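Local coordinates for protein tRNA (guanine(6)-N2)-methyltransferase (Thermus thermophilus, PDB 3TMA) that catalyses S-adenosyl-L-methionine-dependent N2-methylation of the guanosine at position 6 of tRNA(Phe), pairing a THUMP domain with a Rossmann-fold methyltransferase domain, at residues His75-Arg80 with Gly166-Glu171; Val190-Leu195 with Gly215-Glu220; Leu208-Gly213 with Asp274-Asn279. All blocks are in the same frame, centred on the assembly; numbering follows the deposited sequence.

Interaction 1. Residues His75-Arg80 with Gly166-Glu171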
ATOM      1  N   HIS A  75      -4.901  -0.538  -5.958  1.00 27.69           N
ATOM      2  CA  HIS A  75      -5.938  -0.758  -6.993  1.00 28.30           C
ATOM      3  C   HIS A  75      -5.982  -2.226  -7.420  1.00 28.72           C
ATOM      4  O   HIS A  75      -4.987  -2.959  -7.285  1.00 27.67           O
ATOM      5  CB  HIS A  75      -5.696   0.144  -8.245  1.00 29.77           C
ATOM      6  CG  HIS A  75      -6.291   1.521  -8.118  1.00 34.01           C
ATOM      7  ND1 HIS A  75      -7.605   1.737  -7.727  1.00 41.47           N
ATOM      8  CD2 HIS A  75      -5.740   2.750  -8.264  1.00 43.08           C
ATOM      9  CE1 HIS A  75      -7.848   3.035  -7.689  1.00 39.99           C
ATOM     10  NE2 HIS A  75      -6.733   3.672  -8.018  1.00 44.49           N
ATOM     11  N   LEU A  76      -7.163  -2.663  -7.859  1.00 27.18           N
ATOM     12  CA  LEU A  76      -7.351  -3.981  -8.444  1.00 24.33           C
ATOM     13  C   LEU A  76      -7.896  -3.815  -9.892  1.00 25.01           C
ATOM     14  O   LEU A  76      -8.857  -3.063 -10.116  1.00 23.35           O
ATOM     15  CB  LEU A  76      -8.391  -4.752  -7.636  1.00 24.30           C
ATOM     16  CG  LEU A  76      -8.092  -4.951  -6.124  1.00 28.93           C
ATOM     17  CD1 LEU A  76      -9.244  -5.729  -5.505  1.00 29.51           C
ATOM     18  CD2 LEU A  76      -6.765  -5.722  -5.964  1.00 26.11           C
ATOM     19  N   VAL A  77      -7.341  -4.587 -10.809  1.00 23.28           N
ATOM     20  CA  VAL A  77      -7.814  -4.674 -12.223  1.00 25.02           C
ATOM     21  C   VAL A  77      -8.084  -6.130 -12.575  1.00 23.89           C
ATOM     22  O   VAL A  77      -7.259  -6.976 -12.324  1.00 26.21           O
ATOM     23  CB  VAL A  77      -6.704  -4.116 -13.180  1.00 24.80           C
ATOM     24  CG1 VAL A  77      -7.159  -4.093 -14.630  1.00 23.07           C
ATOM     25  CG2 VAL A  77      -6.376  -2.664 -12.742  1.00 28.72           C
ATOM     26  N   LEU A  78      -9.208  -6.421 -13.207  1.00 24.03           N
ATOM     27  CA  LEU A  78      -9.414  -7.744 -13.802  1.00 25.73           C
ATOM     28  C   LEU A  78      -9.045  -7.679 -15.266  1.00 26.43           C
ATOM     29  O   LEU A  78      -9.687  -6.930 -16.014  1.00 28.20           O
ATOM     30  CB  LEU A  78     -10.873  -8.176 -13.645  1.00 25.80           C
ATOM     31  CG  LEU A  78     -11.338  -9.449 -14.376  1.00 32.32           C
ATOM     32  CD1 LEU A  78     -10.642 -10.631 -13.798  1.00 32.06           C
ATOM     33  CD2 LEU A  78     -12.870  -9.570 -14.205  1.00 38.44           C
ATOM     34  N   PHE A  79      -7.972  -8.375 -15.656  1.00 24.25           N
ATOM     35  CA  PHE A  79      -7.566  -8.426 -17.051  1.00 25.46           C
ATOM     36  C   PHE A  79      -8.248  -9.639 -17.633  1.00 27.24           C
ATOM     37  O   PHE A  79      -8.058 -10.740 -17.112  1.00 28.92           O
ATOM     38  CB  PHE A  79      -6.040  -8.505 -17.196  1.00 24.06           C
ATOM     39  CG  PHE A  79      -5.357  -7.186 -16.980  1.00 27.55           C
ATOM     40  CD1 PHE A  79      -5.756  -6.042 -17.716  1.00 22.96           C
ATOM     41  CD2 PHE A  79      -4.327  -7.067 -16.035  1.00 28.21           C
ATOM     42  CE1 PHE A  79      -5.121  -4.792 -17.498  1.00 25.38           C
ATOM     43  CE2 PHE A  79      -3.660  -5.821 -15.839  1.00 29.29           C
ATOM     44  CZ  PHE A  79      -4.043  -4.699 -16.597  1.00 23.71           C
ATOM     45  N   ARG A  80      -9.141  -9.410 -18.606  1.00 27.52           N
ATOM     46  CA  ARG A  80      -9.833 -10.477 -19.307  1.00 30.46           C
ATOM     47  C   ARG A  80      -9.107 -11.015 -20.518  1.00 32.75           C
ATOM     48  O   ARG A  80      -9.448 -12.074 -21.021  1.00 33.69           O
ATOM     49  CB  ARG A  80     -11.286 -10.100 -19.680  1.00 29.62           C
ATOM     50  CG  ARG A  80     -12.240  -9.948 -18.445  1.00 28.96           C
ATOM     51  CD  ARG A  80     -13.752  -9.906 -18.906  1.00 32.89           C
ATOM     52  NE  ARG A  80     -14.661  -9.855 -17.756  1.00 34.53           N
ATOM     53  CZ  ARG A  80     -15.196  -8.740 -17.272  1.00 37.64           C
ATOM     54  NH1 ARG A  80     -14.989  -7.568 -17.876  1.00 34.07           N
ATOM     55  NH2 ARG A  80     -15.997  -8.808 -16.201  1.00 40.96           N
ATOM     56  N   GLY A 166      -8.797  -5.075 -19.732  1.00 31.17           N
ATOM     57  CA  GLY A 166      -9.822  -5.411 -18.724  1.00 32.17           C
ATOM     58  C   GLY A 166     -10.396  -4.179 -18.063  1.00 33.53           C
ATOM     59  O   GLY A 166     -10.455  -3.118 -18.670  1.00 31.92           O
ATOM     60  N   VAL A 167     -10.840  -4.334 -16.814  1.00 32.52           N
ATOM     61  CA  VAL A 167     -11.628  -3.308 -16.149  1.00 33.14           C
ATOM     62  C   VAL A 167     -11.071  -3.125 -14.727  1.00 32.99           C
ATOM     63  O   VAL A 167     -10.692  -4.096 -14.053  1.00 28.72           O
ATOM     64  CB  VAL A 167     -13.174  -3.697 -16.167  1.00 37.36           C
ATOM     65  CG1 VAL A 167     -13.391  -5.067 -15.539  1.00 38.65           C
ATOM     66  CG2 VAL A 167     -14.010  -2.665 -15.458  1.00 40.06           C
ATOM     67  N   GLN A 168     -10.883  -1.869 -14.341  1.00 32.87           N
ATOM     68  CA  GLN A 168     -10.561  -1.540 -12.967  1.00 34.13           C
ATOM     69  C   GLN A 168     -11.710  -1.914 -12.017  1.00 34.67           C
ATOM     70  O   GLN A 168     -12.853  -1.568 -12.261  1.00 35.84           O
ATOM     71  CB  GLN A 168     -10.244  -0.055 -12.848  1.00 35.30           C
ATOM     72  CG  GLN A 168      -9.542   0.299 -11.543  1.00 37.41           C
ATOM     73  CD  GLN A 168      -8.782   1.623 -11.670  1.00 47.02           C
ATOM     74  OE1 GLN A 168      -7.934   1.781 -12.546  1.00 48.31           O
ATOM     75  NE2 GLN A 168      -9.095   2.568 -10.805  1.00 49.59           N
ATOM     76  N   LEU A 169     -11.404  -2.635 -10.951  1.00 34.53           N
ATOM     77  CA  LEU A 169     -12.460  -3.085 -10.025  1.00 38.44           C
ATOM     78  C   LEU A 169     -12.703  -2.079  -8.925  1.00 39.85           C
ATOM     79  O   LEU A 169     -13.780  -2.034  -8.351  1.00 41.37           O
ATOM     80  CB  LEU A 169     -12.130  -4.451  -9.398  1.00 36.37           C
ATOM     81  CG  LEU A 169     -11.880  -5.542 -10.415  1.00 37.13           C
ATOM     82  CD1 LEU A 169     -11.316  -6.761  -9.700  1.00 38.61           C
ATOM     83  CD2 LEU A 169     -13.208  -5.898 -11.139  1.00 40.87           C
ATOM     84  N   THR A 170     -11.651  -1.359  -8.561  1.00 39.80           N
ATOM     85  CA  THR A 170     -11.701  -0.370  -7.485  1.00 42.96           C
ATOM     86  C   THR A 170     -11.995   1.007  -8.089  1.00 45.91           C
ATOM     87  O   THR A 170     -11.407   1.360  -9.103  1.00 46.55           O
ATOM     88  CB  THR A 170     -10.298  -0.314  -6.777  1.00 40.77           C
ATOM     89  OG1 THR A 170      -9.258  -0.368  -7.785  1.00 35.88           O
ATOM     90  CG2 THR A 170     -10.167  -1.505  -5.845  1.00 40.51           C
ATOM     91  N   GLU A 171     -12.887   1.778  -7.470  1.00 50.34           N
ATOM     92  CA  GLU A 171     -13.087   3.179  -7.865  1.00 53.94           C
ATOM     93  C   GLU A 171     -12.046   4.034  -7.140  1.00 53.70           C
ATOM     94  O   GLU A 171     -11.095   4.526  -7.740  1.00 55.69           O
ATOM     95  CB  GLU A 171     -14.500   3.657  -7.491  1.00 57.63           C
ATOM     96  CG  GLU A 171     -15.616   2.592  -7.624  1.00 62.05           C
ATOM     97  CD  GLU A 171     -16.989   3.210  -7.909  0.50 65.56           C
ATOM     98  OE1 GLU A 171     -17.522   3.929  -7.031  0.50 65.71           O
ATOM     99  OE2 GLU A 171     -17.535   2.964  -9.007  0.50 66.87           O
TER

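Interaction 2. Residues Val190-Leu195 with Gly215-Glu220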
ATOM      1  N   VAL A 190      -1.523   1.229   3.610  1.00 31.20           N
ATOM      2  CA  VAL A 190      -0.795   0.085   3.018  1.00 30.40           C
ATOM      3  C   VAL A 190       0.656  -0.033   3.576  1.00 32.90           C
ATOM      4  O   VAL A 190       1.116  -1.111   3.928  1.00 32.47           O
ATOM      5  CB  VAL A 190      -0.789   0.174   1.485  1.00 33.31           C
ATOM      6  CG1 VAL A 190       0.198  -0.855   0.897  1.00 29.42           C
ATOM      7  CG2 VAL A 190      -2.244  -0.084   0.940  1.00 29.91           C
ATOM      8  N   LEU A 191       1.354   1.090   3.646  1.00 33.59           N
ATOM      9  CA  LEU A 191       2.668   1.135   4.255  1.00 36.43           C
ATOM     10  C   LEU A 191       2.656   0.794   5.741  1.00 34.62           C
ATOM     11  O   LEU A 191       3.519   0.029   6.219  1.00 35.27           O
ATOM     12  CB  LEU A 191       3.293   2.509   4.063  1.00 39.20           C
ATOM     13  CG  LEU A 191       4.429   2.391   3.054  1.00 49.68           C
ATOM     14  CD1 LEU A 191       4.956   3.782   2.715  1.00 57.67           C
ATOM     15  CD2 LEU A 191       5.508   1.501   3.691  1.00 48.54           C
ATOM     16  N   ALA A 192       1.653   1.279   6.457  1.00 33.05           N
ATOM     17  CA  ALA A 192       1.461   0.886   7.851  1.00 32.09           C
ATOM     18  C   ALA A 192       1.267  -0.632   8.032  1.00 31.65           C
ATOM     19  O   ALA A 192       1.855  -1.251   8.938  1.00 33.04           O
ATOM     20  CB  ALA A 192       0.256   1.660   8.445  1.00 31.36           C
ATOM     21  N   GLN A 193       0.418  -1.228   7.205  1.00 30.29           N
ATOM     22  CA  GLN A 193       0.197  -2.717   7.221  1.00 29.61           C
ATOM     23  C   GLN A 193       1.506  -3.478   6.917  1.00 30.78           C
ATOM     24  O   GLN A 193       1.821  -4.516   7.542  1.00 29.38           O
ATOM     25  CB  GLN A 193      -0.879  -3.093   6.171  1.00 31.09           C
ATOM     26  CG  GLN A 193      -1.115  -4.620   5.986  1.00 27.14           C
ATOM     27  CD  GLN A 193      -1.770  -5.253   7.206  1.00 35.82           C
ATOM     28  OE1 GLN A 193      -1.530  -6.416   7.488  1.00 36.99           O
ATOM     29  NE2 GLN A 193      -2.569  -4.479   7.950  1.00 28.92           N
ATOM     30  N   ALA A 194       2.301  -2.938   5.977  1.00 31.85           N
ATOM     31  CA  ALA A 194       3.613  -3.539   5.676  1.00 32.49           C
ATOM     32  C   ALA A 194       4.573  -3.484   6.876  1.00 33.52           C
ATOM     33  O   ALA A 194       5.281  -4.473   7.150  1.00 33.60           O
ATOM     34  CB  ALA A 194       4.257  -2.833   4.459  1.00 32.79           C
ATOM     35  N   LEU A 195       4.613  -2.356   7.607  1.00 32.70           N
ATOM     36  CA  LEU A 195       5.468  -2.319   8.822  1.00 34.67           C
ATOM     37  C   LEU A 195       5.040  -3.390   9.833  1.00 33.90           C
ATOM     38  O   LEU A 195       5.885  -4.055  10.479  1.00 34.22           O
ATOM     39  CB  LEU A 195       5.418  -0.938   9.519  1.00 35.81           C
ATOM     40  CG  LEU A 195       6.007   0.220   8.710  1.00 40.52           C
ATOM     41  CD1 LEU A 195       5.825   1.561   9.468  1.00 41.26           C
ATOM     42  CD2 LEU A 195       7.504  -0.065   8.427  1.00 35.24           C
ATOM     43  N   GLY A 215      -2.726   9.244  13.367  1.00 33.71           N
ATOM     44  CA  GLY A 215      -3.077   7.970  13.965  1.00 30.53           C
ATOM     45  C   GLY A 215      -2.982   6.778  13.015  1.00 30.22           C
ATOM     46  O   GLY A 215      -3.294   5.676  13.423  1.00 29.94           O
ATOM     47  N   THR A 216      -2.546   6.974  11.770  1.00 28.31           N
ATOM     48  CA  THR A 216      -2.642   5.909  10.745  1.00 29.27           C
ATOM     49  C   THR A 216      -2.053   4.553  11.116  1.00 27.85           C
ATOM     50  O   THR A 216      -2.731   3.507  10.956  1.00 26.17           O
ATOM     51  CB  THR A 216      -2.049   6.345   9.404  1.00 32.95           C
ATOM     52  OG1 THR A 216      -2.728   7.528   8.953  1.00 35.60           O
ATOM     53  CG2 THR A 216      -2.219   5.224   8.353  1.00 30.57           C
ATOM     54  N   ILE A 217      -0.835   4.556  11.670  1.00 24.12           N
ATOM     55  CA  ILE A 217      -0.197   3.289  12.049  1.00 26.03           C
ATOM     56  C   ILE A 217      -0.932   2.589  13.214  1.00 25.60           C
ATOM     57  O   ILE A 217      -1.187   1.372  13.146  1.00 23.20           O
ATOM     58  CB  ILE A 217       1.276   3.482  12.409  1.00 25.50           C
ATOM     59  CG1 ILE A 217       2.086   3.763  11.143  1.00 25.97           C
ATOM     60  CG2 ILE A 217       1.839   2.228  13.041  1.00 25.04           C
ATOM     61  CD1 ILE A 217       3.496   4.362  11.462  1.00 26.77           C
ATOM     62  N   ALA A 218      -1.327   3.365  14.233  1.00 22.95           N
ATOM     63  CA  ALA A 218      -2.099   2.806  15.356  1.00 22.53           C
ATOM     64  C   ALA A 218      -3.437   2.197  14.917  1.00 23.14           C
ATOM     65  O   ALA A 218      -3.828   1.133  15.417  1.00 22.89           O
ATOM     66  CB  ALA A 218      -2.343   3.883  16.480  1.00 23.06           C
ATOM     67  N   LEU A 219      -4.146   2.877  14.009  1.00 22.31           N
ATOM     68  CA  LEU A 219      -5.453   2.416  13.588  1.00 24.28           C
ATOM     69  C   LEU A 219      -5.267   1.157  12.761  1.00 24.09           C
ATOM     70  O   LEU A 219      -6.071   0.232  12.880  1.00 24.90           O
ATOM     71  CB  LEU A 219      -6.162   3.510  12.727  1.00 26.26           C
ATOM     72  CG  LEU A 219      -6.420   4.850  13.461  1.00 31.95           C
ATOM     73  CD1 LEU A 219      -6.771   5.989  12.470  1.00 32.90           C
ATOM     74  CD2 LEU A 219      -7.545   4.682  14.473  1.00 33.26           C
ATOM     75  N   GLU A 220      -4.283   1.152  11.834  1.00 21.49           N
ATOM     76  CA  GLU A 220      -4.006  -0.059  11.046  1.00 23.50           C
ATOM     77  C   GLU A 220      -3.689  -1.274  11.933  1.00 24.03           C
ATOM     78  O   GLU A 220      -4.224  -2.411  11.723  1.00 26.00           O
ATOM     79  CB  GLU A 220      -2.905   0.177  10.011  1.00 23.68           C
ATOM     80  CG  GLU A 220      -2.692  -1.031   9.047  1.00 27.06           C
ATOM     81  CD  GLU A 220      -3.864  -1.257   8.026  1.00 34.12           C
ATOM     82  OE1 GLU A 220      -4.763  -0.400   7.887  1.00 34.07           O
ATOM     83  OE2 GLU A 220      -3.883  -2.313   7.375  1.00 31.28           O
TER

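Interaction 3. Residues Leu208-Gly213 with Asp274-Asn279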
ATOM      1  N   LEU A 208       3.605  -0.423  19.928  1.00 20.94           N
ATOM      2  CA  LEU A 208       3.703   1.033  20.136  1.00 23.00           C
ATOM      3  C   LEU A 208       3.908   1.745  18.796  1.00 25.86           C
ATOM      4  O   LEU A 208       4.769   1.345  18.001  1.00 24.90           O
ATOM      5  CB  LEU A 208       4.857   1.393  21.083  1.00 22.63           C
ATOM      6  CG  LEU A 208       5.334   2.865  21.118  1.00 26.60           C
ATOM      7  CD1 LEU A 208       4.251   3.779  21.779  1.00 23.29           C
ATOM      8  CD2 LEU A 208       6.701   2.944  21.877  1.00 27.79           C
ATOM      9  N   ASP A 209       3.140   2.818  18.581  1.00 26.72           N
ATOM     10  CA  ASP A 209       3.350   3.764  17.436  1.00 27.16           C
ATOM     11  C   ASP A 209       3.921   5.106  17.986  1.00 26.37           C
ATOM     12  O   ASP A 209       3.174   5.954  18.483  1.00 28.70           O
ATOM     13  CB  ASP A 209       1.991   3.958  16.769  1.00 26.05           C
ATOM     14  CG  ASP A 209       1.997   5.035  15.680  1.00 38.44           C
ATOM     15  OD1 ASP A 209       3.103   5.561  15.336  1.00 35.00           O
ATOM     16  OD2 ASP A 209       0.869   5.347  15.176  1.00 39.31           O
ATOM     17  N   PRO A 210       5.258   5.284  17.963  1.00 25.73           N
ATOM     18  CA  PRO A 210       5.826   6.392  18.742  1.00 26.98           C
ATOM     19  C   PRO A 210       5.785   7.763  18.056  1.00 29.96           C
ATOM     20  O   PRO A 210       6.026   8.783  18.725  1.00 29.80           O
ATOM     21  CB  PRO A 210       7.269   5.930  18.999  1.00 27.10           C
ATOM     22  CG  PRO A 210       7.636   5.107  17.735  1.00 26.05           C
ATOM     23  CD  PRO A 210       6.301   4.431  17.348  1.00 25.54           C
ATOM     24  N   PHE A 211       5.480   7.804  16.744  1.00 29.68           N
ATOM     25  CA  PHE A 211       5.285   9.094  16.047  1.00 31.51           C
ATOM     26  C   PHE A 211       3.929   9.040  15.372  1.00 32.36           C
ATOM     27  O   PHE A 211       3.836   8.854  14.151  1.00 34.70           O
ATOM     28  CB  PHE A 211       6.368   9.328  14.960  1.00 32.11           C
ATOM     29  CG  PHE A 211       7.782   9.283  15.485  1.00 33.85           C
ATOM     30  CD1 PHE A 211       8.368  10.423  16.004  1.00 33.20           C
ATOM     31  CD2 PHE A 211       8.531   8.099  15.444  1.00 34.92           C
ATOM     32  CE1 PHE A 211       9.696  10.405  16.517  1.00 34.83           C
ATOM     33  CE2 PHE A 211       9.856   8.049  15.981  1.00 31.11           C
ATOM     34  CZ  PHE A 211      10.436   9.231  16.485  1.00 31.01           C
ATOM     35  N   THR A 212       2.852   9.176  16.126  1.00 32.05           N
ATOM     36  CA  THR A 212       1.605   8.626  15.580  1.00 29.92           C
ATOM     37  C   THR A 212       0.949   9.602  14.597  1.00 33.08           C
ATOM     38  O   THR A 212       0.225   9.171  13.696  1.00 31.02           O
ATOM     39  CB  THR A 212       0.628   8.125  16.683  1.00 31.26           C
ATOM     40  OG1 THR A 212      -0.386   7.303  16.076  1.00 33.23           O
ATOM     41  CG2 THR A 212      -0.075   9.303  17.373  1.00 29.11           C
ATOM     42  N   GLY A 213       1.220  10.913  14.756  1.00 33.16           N
ATOM     43  CA  GLY A 213       0.528  11.937  13.955  1.00 36.22           C
ATOM     44  C   GLY A 213      -0.992  11.822  14.113  1.00 38.32           C
ATOM     45  O   GLY A 213      -1.515  11.746  15.238  1.00 37.97           O
ATOM     46  N   ASP A 274       6.022  -5.309  22.626  1.00 26.00           N
ATOM     47  CA  ASP A 274       6.681  -6.377  21.856  1.00 26.06           C
ATOM     48  C   ASP A 274       7.191  -5.852  20.517  1.00 24.58           C
ATOM     49  O   ASP A 274       8.108  -6.432  19.954  1.00 23.85           O
ATOM     50  CB  ASP A 274       5.715  -7.529  21.594  1.00 26.56           C
ATOM     51  CG  ASP A 274       5.296  -8.233  22.881  1.00 32.70           C
ATOM     52  OD1 ASP A 274       6.182  -8.854  23.499  1.00 37.07           O
ATOM     53  OD2 ASP A 274       4.111  -8.133  23.285  1.00 30.93           O
ATOM     54  N   ARG A 275       6.472  -4.870  19.957  1.00 22.75           N
ATOM     55  CA  ARG A 275       6.711  -4.393  18.598  1.00 22.78           C
ATOM     56  C   ARG A 275       6.571  -2.885  18.579  1.00 20.87           C
ATOM     57  O   ARG A 275       5.652  -2.327  19.203  1.00 22.07           O
ATOM     58  CB  ARG A 275       5.668  -4.997  17.606  1.00 23.53           C
ATOM     59  CG  ARG A 275       5.695  -6.559  17.448  1.00 22.73           C
ATOM     60  CD  ARG A 275       7.106  -7.002  16.964  1.00 30.00           C
ATOM     61  NE  ARG A 275       7.144  -8.445  16.670  1.00 32.92           N
ATOM     62  CZ  ARG A 275       7.560  -9.368  17.527  1.00 35.82           C
ATOM     63  NH1 ARG A 275       7.975  -9.026  18.752  1.00 28.73           N
ATOM     64  NH2 ARG A 275       7.576 -10.635  17.156  1.00 37.06           N
ATOM     65  N   ILE A 276       7.482  -2.210  17.884  1.00 21.82           N
ATOM     66  CA  ILE A 276       7.422  -0.745  17.752  1.00 22.39           C
ATOM     67  C   ILE A 276       7.449  -0.435  16.253  1.00 24.71           C
ATOM     68  O   ILE A 276       8.290  -0.963  15.515  1.00 23.89           O
ATOM     69  CB  ILE A 276       8.642  -0.072  18.454  1.00 22.93           C
ATOM     70  CG1 ILE A 276       8.603  -0.418  19.949  1.00 23.10           C
ATOM     71  CG2 ILE A 276       8.654   1.459  18.234  1.00 18.77           C
ATOM     72  CD1 ILE A 276       9.819   0.178  20.753  1.00 26.68           C
ATOM     73  N   LEU A 277       6.453   0.312  15.782  1.00 23.53           N
ATOM     74  CA  LEU A 277       6.333   0.591  14.347  1.00 24.10           C
ATOM     75  C   LEU A 277       6.503   2.092  14.176  1.00 24.37           C
ATOM     76  O   LEU A 277       5.670   2.854  14.655  1.00 23.79           O
ATOM     77  CB  LEU A 277       4.921   0.182  13.848  1.00 24.38           C
ATOM     78  CG  LEU A 277       4.450  -1.208  14.318  1.00 26.25           C
ATOM     79  CD1 LEU A 277       2.985  -1.484  13.865  1.00 31.25           C
ATOM     80  CD2 LEU A 277       5.386  -2.315  13.806  1.00 26.45           C
ATOM     81  N   ALA A 278       7.602   2.511  13.558  1.00 24.06           N
ATOM     82  CA  ALA A 278       8.081   3.894  13.754  1.00 25.70           C
ATOM     83  C   ALA A 278       8.261   4.599  12.400  1.00 28.93           C
ATOM     84  O   ALA A 278       8.916   4.066  11.497  1.00 28.94           O
ATOM     85  CB  ALA A 278       9.353   3.886  14.515  1.00 25.24           C
ATOM     86  N   ASN A 279       7.674   5.793  12.284  1.00 28.42           N
ATOM     87  CA  ASN A 279       7.747   6.597  11.082  1.00 30.13           C
ATOM     88  C   ASN A 279       8.218   7.989  11.545  1.00 34.72           C
ATOM     89  O   ASN A 279       7.406   8.887  11.750  1.00 35.10           O
ATOM     90  CB  ASN A 279       6.343   6.667  10.477  1.00 30.32           C
ATOM     91  CG  ASN A 279       6.228   7.620   9.335  1.00 33.85           C
ATOM     92  OD1 ASN A 279       7.136   7.751   8.519  1.00 34.50           O
ATOM     93  ND2 ASN A 279       5.077   8.299   9.256  1.00 42.11           N
TER
HETATM   94  O   HOH W   1       5.499   6.102  14.155  1.00 29.36           O
HETATM   95  O   HOH W   2       2.896   8.209  11.299  1.00 35.69           O

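Interaction 1. Residues His75-Arg80 with Gly166-Glu171
An antiparallel strand pair in the mixed β-sheet of the THUMP-bearing N-terminal half sets L78 opposite V167. Their backbones form a hydrogen-bonded pair, with L78 N 2.9 Å from V167 O and V167 N 3.0 Å from L78 O. V77 with Q168 and F79 with G166 flank it as non-hydrogen-bonded pairs. G166 lacks a side chain, and its CA comes within 3.1 Å of L78 O in a CA-H...O contact. Beyond Q168 regular strand geometry ends, yet L169 N still donates to L76 O at 2.7 Å. The two strands are central members of their sheet: 21-25 pairs with the far edge of 76-84, and 152-159 with that of 162-168.

Past the last backbone bond of the ladder a side chain takes over from the main chain. T170 OG1 accepts from L76 N at 3.1 Å and is also hydrogen-bonded to H75 ND1 at 2.7 Å, where either group could be the donor. The T170 hydroxyl sits between its own backbone N and carbonyl carbon (chi1 42°), which aims it at the H75 ring and leaves CG2 to pack on L76 CG. Over one face of that imidazole, toward the rim, Q168 NE2 lies 3.3 Å above the plane, the amide and ring tilted 38° apart. Q168 is held in this pose at both ends of its amide: NE2 donates to T170 O almost in the amide plane, and OE1 accepts from R155. On the other side of the strands, L169 reaches back with CD1 to L76 CB and with CD2 to L78 CB. Nearby, the R80 guanidinium, salt-bridged to E105, lays one face over L78 CD2 and brings NH1 within 3.8 Å of V167 CG1.

Interaction 2. Residues Val190-Leu195 with Gly215-Glu220
Q193 and E220 supply the polar link between two buried helices. Q193 NE2 donates to E220 OE2 at 2.6 Å, a short but bent bond with an N-H...O angle of 147°. The carboxylate receives it on the anti lone pair, away from OE1, and the amide and carboxylate planes stand nearly perpendicular, 82° apart. Both chains leave the helix with CG anti to the backbone N and then bend at chi2, which folds the two head groups back toward each other across the interface; E220 CG also packs 3.6 Å from Q193 N. Each group has further partners. Q193 NE2 also bonds T224 OG1 and its OE1 accepts from R197, while E220 OE1 forms salt bridges with R177 and R71. With two arginines beside it, the carboxylate is probably kept ionised.

The apolar part of the interface is built round A192, whose small side chain points toward the other helix. Its CB lies 3.8 Å from E220 CB and 3.9 Å from I217 CG1, with T216 CG2 a little farther off. One turn further along, L195 CD1 meets I217 CD1 at 4.2 Å, so the extended end of I217 touches both A192 and L195.

The short helical segments approach to 8.8 Å between axes and cross at -63°. G215 is the N-cap residue of the second helix, its O accepting from L219 N; G215 and T216 probably bind S-adenosyl-L-methionine, as in related enzymes, which would place the helix start at the cofactor pocket of the Rossmann-fold domain. Helix 216-225 is hemmed in beyond this contact by strand 231-235, reached by A218, and by helix 238-250, reached by L219. V190 of helix 189-198 packs instead on T26, H27 and S175.

Interaction 3. Residues Leu208-Gly213 with Asp274-Asn279
Three groups grip water 1, which joins D209 and F211 to N279. It donates to D209 OD1 at 2.7 Å and accepts from F211 N at 3.1 Å and from N279 N at 2.9 Å. With CG anti to the backbone N (chi1 173°), the D209 carboxylate leans toward the residues that follow, where OD1 meets this water. The other oxygen, OD2, takes the T212 hydroxyl in a doubtfully short bond and A218 N of helix 216-225 in a weak one. A second water bridges F211 and N279 by other atoms, donating to F211 O and accepting from N279 ND2 at 3.0 Å.

These waters continue a parallel strand pairing whose direct bonds stop earlier. L208 N donates to R275 O at 2.9 Å, and L277 N to L208 O at 3.0 Å, both nearly straight along the carbonyl. After D209 the first chain turns off at P210, whose CG rests 3.8 Å from both I276 CG2 and A278 CB. F211 CB then abuts N279 O at 3.4 Å, while A278 CB approaches the edge of the phenyl ring.

The chain from D209 into the glycine-rich turn is the first motif of Rossmann-fold methyltransferases, and N279 opens the (D/N/S)PP motif. N279 probably binds S-adenosyl-L-methionine, as in relatives, and F211 packs on A263, which probably does so too.

Strand 231-235 flanks 207-209, and 312-317 flanks 275-278. Helix 290-305 covers the P210, I276 and A278 side, where F299 also meets F211 edge-to-face; helix 216-225 packs on D209, L277 and N279 through I217.

Interaction 1 belongs to the N-terminal sheet with the THUMP domain, whereas interactions 2 and 3 share the Rossmann-fold methyltransferase domain. Along the chain interaction 1 closes first; the segments of the other two then alternate, helix 189-198 leading to strand 207-209, helix 216-225 and finally strand 275-278. Centres of interactions 2 and 3 are 9 Å apart and they touch, helix 216-225 lying against the strands, so the start of that helix and the end of strand 275-278 probably face the same cofactor pocket. Interaction 1 is 25 Å from interaction 2 and 34 Å from interaction 3, centre to centre, on the opposite side of the chain's centre from interaction 3, consistent with separate THUMP and catalytic modules.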